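PDB 4FQD: NikO protein from Streptomyces tendae, which catalyses an enolpyruvyl transfer essential in nikkomycin biosynthesis, probably using phosphoenolpyruvate as the donor, as its MurA-type relatives do. Local coordinates for residues Tyr216-Val221 with Gly338-Ser343; Leu37-Ala42 with Thr222-Val227. The protein carries 4 engineered substitutions. All coordinates share one frame; numbering follows the deposited sequence.

From the N terminus, helix 34-44 comes first, and its residues 37-42 meet 222-227 in interaction 2, closing a loop of about 180 residues. Just before that loop ends, residues 216-221 lead into helix 219-231; they are held by 338-343 in interaction 1, about 117 residues farther on. The segments alternate along the chain, so the two loops cross. Helix 219-231 is the shared element: its N-cap residue and the loop leading into it meet the loop ahead of helix 344-351, while its next turns pack on helix 34-44. The contact centres lie about 14 Å apart, and a probable hydrogen bond of 3.1 Å from Thr39 OG1 to Asp220 O links them directly.

Interaction 1: residues Tyr216-Val221 with Gly338-Ser343; sequences YLKPDV and GVFSDS
Lys218 and Gly338 mark the nearest backbone approach, yet their CA atoms are 9.3 Å apart, so side chains must bridge the gap. In the two-domain inverse alpha/beta barrel fold of the EPSP synthase family, 216-221 follows strand 209-213 and runs into the start of helix 219-231. The other segment follows strand 331-334, which belongs to a different sheet, an arrangement consistent with a contact joining the two lobes. Lys218 is the N-cap residue, and its O accepts a 2.8 Å bond from Val221 N in the first helical turn.

The lysine side chain reaches across with its aliphatic part against the rim of Phe340, where Lys218 CG comes 3.5 Å from Phe340 CZ. Bends at chi2 and chi4 (65°) bring NZ over one face of the ring, offset toward the rim. This is a cation-pi contact: NZ sits 3.4 Å from the Phe340 ring centroid and 16° off the ring normal. The same NZ donates a 2.9 Å hydrogen bond to Gly338 O, approached almost head-on with a C=O...N angle of 162°. Carbonyl and ring lie in well-separated directions from NZ, so the buried ammonium group meets both without conflict. A methionine in place of Lys218 would probably leave Gly338 O without this donor and the Phe340 face without its cation.

Outside the two segments, Phe340 N bonds to Glu300 OE2, and the ring touches Leu265 of helix 265-278. Tyr216, packed on Ser193 and Val196 of helix 192-204, adds a smaller contact: its OH approaches the Phe340 ring obliquely, 3.5 Å from CE1.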
# COMPACT_ATOMS: atom_id res chain seq x y z
N TYR A 216 19.43 -5.08 3.85
CA TYR A 216 18.76 -5.13 2.56
C TYR A 216 18.92 -6.55 2.01
O TYR A 216 19.98 -7.16 2.19
CB TYR A 216 19.38 -4.11 1.62
CG TYR A 216 18.62 -3.85 0.34
CD1 TYR A 216 17.41 -3.16 0.36
CD2 TYR A 216 19.12 -4.26 -0.88
CE1 TYR A 216 16.72 -2.91 -0.81
CE2 TYR A 216 18.44 -4.01 -2.05
CZ TYR A 216 17.24 -3.34 -2.01
OH TYR A 216 16.56 -3.10 -3.18
N LEU A 217 17.89 -7.07 1.36
CA LEU A 217 17.85 -8.50 1.06
C LEU A 217 17.83 -8.89 -0.43
O LEU A 217 17.86 -10.07 -0.76
CB LEU A 217 16.66 -9.15 1.77
CG LEU A 217 16.68 -9.07 3.29
CD1 LEU A 217 15.37 -9.57 3.88
CD2 LEU A 217 17.86 -9.87 3.85
N LYS A 218 17.77 -7.90 -1.31
CA LYS A 218 17.75 -8.17 -2.74
C LYS A 218 19.12 -8.67 -3.22
O LYS A 218 20.13 -8.42 -2.55
CB LYS A 218 17.33 -6.91 -3.51
CG LYS A 218 15.94 -6.42 -3.16
CD LYS A 218 14.90 -7.50 -3.39
CE LYS A 218 13.49 -7.00 -3.09
NZ LYS A 218 13.07 -5.92 -4.02
N PRO A 219 19.16 -9.38 -4.36
CA PRO A 219 20.43 -9.88 -4.93
C PRO A 219 21.47 -8.78 -5.08
O PRO A 219 22.67 -9.06 -5.15
CB PRO A 219 20.01 -10.39 -6.30
CG PRO A 219 18.61 -10.81 -6.12
CD PRO A 219 18.00 -9.84 -5.15
N ASP A 220 20.99 -7.54 -5.15
CA ASP A 220 21.82 -6.35 -5.13
C ASP A 220 22.89 -6.46 -4.05
O ASP A 220 24.08 -6.22 -4.29
CB ASP A 220 20.93 -5.14 -4.84
CG ASP A 220 21.41 -3.88 -5.51
OD1 ASP A 220 22.61 -3.80 -5.84
OD2 ASP A 220 20.59 -2.96 -5.71
N VAL A 221 22.46 -6.84 -2.85
CA VAL A 221 23.35 -7.00 -1.71
C VAL A 221 23.77 -8.46 -1.54
O VAL A 221 24.93 -8.76 -1.24
CB VAL A 221 22.67 -6.51 -0.41
CG1 VAL A 221 23.43 -6.98 0.82
CG2 VAL A 221 22.54 -5.00 -0.42
N GLY A 338 10.04 -5.21 -0.77
CA GLY A 338 8.90 -5.58 -1.57
C GLY A 338 9.14 -5.29 -3.04
O GLY A 338 10.21 -5.57 -3.57
N VAL A 339 8.13 -4.73 -3.70
CA VAL A 339 8.22 -4.41 -5.12
C VAL A 339 9.26 -3.31 -5.36
O VAL A 339 9.27 -2.30 -4.66
CB VAL A 339 6.86 -3.95 -5.67
CG1 VAL A 339 6.97 -3.61 -7.15
CG2 VAL A 339 5.81 -5.02 -5.45
N PHE A 340 10.12 -3.52 -6.35
CA PHE A 340 11.12 -2.53 -6.72
C PHE A 340 10.48 -1.23 -7.16
O PHE A 340 9.36 -1.21 -7.68
CB PHE A 340 12.02 -3.06 -7.84
CG PHE A 340 13.15 -3.91 -7.36
CD1 PHE A 340 14.25 -3.34 -6.74
CD2 PHE A 340 13.14 -5.29 -7.55
CE1 PHE A 340 15.30 -4.11 -6.30
CE2 PHE A 340 14.19 -6.07 -7.11
CZ PHE A 340 15.27 -5.48 -6.49
N SER A 341 11.20 -0.13 -6.97
CA SER A 341 10.72 1.18 -7.38
C SER A 341 10.77 1.30 -8.90
O SER A 341 9.97 2.01 -9.50
CB SER A 341 11.57 2.27 -6.72
OG SER A 341 10.93 3.53 -6.82
N ASP A 342 11.73 0.60 -9.51
CA ASP A 342 11.91 0.63 -10.95
C ASP A 342 10.87 -0.22 -11.68
O ASP A 342 10.66 -0.07 -12.88
CB ASP A 342 13.32 0.17 -11.33
CG ASP A 342 14.38 1.16 -10.92
OD1 ASP A 342 14.12 2.38 -10.99
OD2 ASP A 342 15.49 0.73 -10.53
N SER A 343 10.23 -1.13 -10.94
CA SER A 343 9.24 -2.03 -11.53
C SER A 343 7.88 -1.35 -11.64
O SER A 343 7.07 -1.70 -12.50
CB SER A 343 9.13 -3.31 -10.69
OG SER A 343 10.37 -3.98 -10.63

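Interaction 2: residues Leu37-Ala42 with Thr222-Val227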
# COMPACT_ATOMS: atom_id res chain seq x y z
N LEU A 37 26.40 -5.82 -10.74
CA LEU A 37 27.67 -5.51 -11.38
C LEU A 37 28.44 -4.47 -10.56
O LEU A 37 29.64 -4.60 -10.34
CB LEU A 37 27.44 -4.99 -12.80
CG LEU A 37 28.64 -4.33 -13.48
CD1 LEU A 37 29.79 -5.31 -13.64
CD2 LEU A 37 28.23 -3.77 -14.83
N VAL A 38 27.73 -3.44 -10.12
CA VAL A 38 28.32 -2.38 -9.32
C VAL A 38 28.89 -2.92 -8.01
O VAL A 38 30.04 -2.64 -7.67
CB VAL A 38 27.29 -1.27 -9.00
CG1 VAL A 38 27.82 -0.34 -7.92
CG2 VAL A 38 26.93 -0.50 -10.26
N THR A 39 28.09 -3.70 -7.30
CA THR A 39 28.50 -4.23 -6.00
C THR A 39 29.61 -5.28 -6.11
O THR A 39 30.45 -5.40 -5.22
CB THR A 39 27.30 -4.82 -5.23
OG1 THR A 39 26.63 -5.78 -6.05
CG2 THR A 39 26.33 -3.73 -4.83
N THR A 40 29.60 -6.04 -7.20
CA THR A 40 30.64 -7.03 -7.44
C THR A 40 31.97 -6.34 -7.73
O THR A 40 33.02 -6.74 -7.22
CB THR A 40 30.28 -7.97 -8.61
OG1 THR A 40 29.04 -8.63 -8.33
CG2 THR A 40 31.37 -9.01 -8.82
N VAL A 41 31.92 -5.30 -8.56
CA VAL A 41 33.10 -4.51 -8.88
C VAL A 41 33.59 -3.77 -7.64
O VAL A 41 34.80 -3.68 -7.40
CB VAL A 41 32.81 -3.51 -10.02
CG1 VAL A 41 33.89 -2.46 -10.11
CG2 VAL A 41 32.66 -4.25 -11.34
N ALA A 42 32.65 -3.25 -6.86
CA ALA A 42 32.98 -2.54 -5.63
C ALA A 42 33.72 -3.45 -4.65
O ALA A 42 34.67 -3.03 -3.99
CB ALA A 42 31.72 -1.98 -4.98
N THR A 222 22.82 -9.37 -1.76
CA THR A 222 23.04 -10.80 -1.59
C THR A 222 24.23 -11.32 -2.41
O THR A 222 25.06 -12.07 -1.89
CB THR A 222 21.77 -11.61 -1.95
OG1 THR A 222 20.85 -11.57 -0.85
CG2 THR A 222 22.11 -13.06 -2.26
N ASP A 223 24.31 -10.91 -3.67
CA ASP A 223 25.38 -11.36 -4.54
C ASP A 223 26.75 -10.81 -4.14
O ASP A 223 27.77 -11.47 -4.33
CB ASP A 223 25.08 -11.03 -6.00
CG ASP A 223 23.94 -11.86 -6.57
OD1 ASP A 223 23.63 -12.92 -5.97
OD2 ASP A 223 23.37 -11.47 -7.60
N MET A 224 26.76 -9.60 -3.57
CA MET A 224 28.02 -9.01 -3.11
C MET A 224 28.57 -9.79 -1.92
O MET A 224 29.78 -9.92 -1.76
CB MET A 224 27.84 -7.54 -2.74
CG MET A 224 29.15 -6.83 -2.43
SD MET A 224 28.98 -5.09 -1.99
CE MET A 224 28.13 -5.21 -0.42
N VAL A 225 27.67 -10.31 -1.10
CA VAL A 225 28.04 -11.16 0.03
C VAL A 225 28.78 -12.40 -0.47
O VAL A 225 29.81 -12.78 0.08
CB VAL A 225 26.81 -11.59 0.85
CG1 VAL A 225 27.18 -12.69 1.84
CG2 VAL A 225 26.21 -10.39 1.57
N THR A 226 28.24 -13.01 -1.52
CA THR A 226 28.85 -14.19 -2.11
C THR A 226 30.23 -13.87 -2.68
O THR A 226 31.17 -14.65 -2.54
CB THR A 226 27.96 -14.78 -3.23
OG1 THR A 226 26.68 -15.12 -2.68
CG2 THR A 226 28.60 -16.03 -3.82
N VAL A 227 30.35 -12.70 -3.32
CA VAL A 227 31.62 -12.27 -3.90
C VAL A 227 32.67 -12.04 -2.81
O VAL A 227 33.80 -12.50 -2.93
CB VAL A 227 31.45 -10.99 -4.74
CG1 VAL A 227 32.80 -10.44 -5.16
CG2 VAL A 227 30.57 -11.26 -5.95
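Thr40 and Met224 bring the two helical segments together, with CA atoms only 5.4 Å apart, a separation that places backbone as well as side-chain atoms in contact. No hydrogen bond joins 37-42 to 222-227 directly; between these segments of helices 34-44 and 219-231, in the two-domain inverse alpha/beta barrel fold, four buried residues make the contact by van der Waals packing.

Met224 projects toward the other helix, its CG anti to the backbone N (chi1 -173°), and its chain crosses the Thr39 side chain at about a right angle. Its CG rests 3.4 Å from Thr39 O, while SD lies 3.7 Å from Thr39 CB. The thioether therefore lies against both the threonine side chain and the helix backbone. The chain bends only at its last torsion, chi3 68°, beyond the contact with Thr39.

The next residue, Thr40, meets Val227, about one turn beyond Met224 on the other helix. They also cross nearly perpendicularly, methyl against methyl, with 3.7 Å between Thr40 CG2 and Val227 CG2. Thr40 OG1 bonds back to Ser36 O. Thr39 OG1 meets Ser36 O and His35 O and, just beside this contact, Asp220 O of the partner helix, so it also ties the two helices.

Around this pair, Met224 also presses on Leu200 and Leu201 of helix 192-204, Thr40 touches Ile53 of strand 50-54, and Val41 reaches Leu65 and Phe69 of helix 60-71.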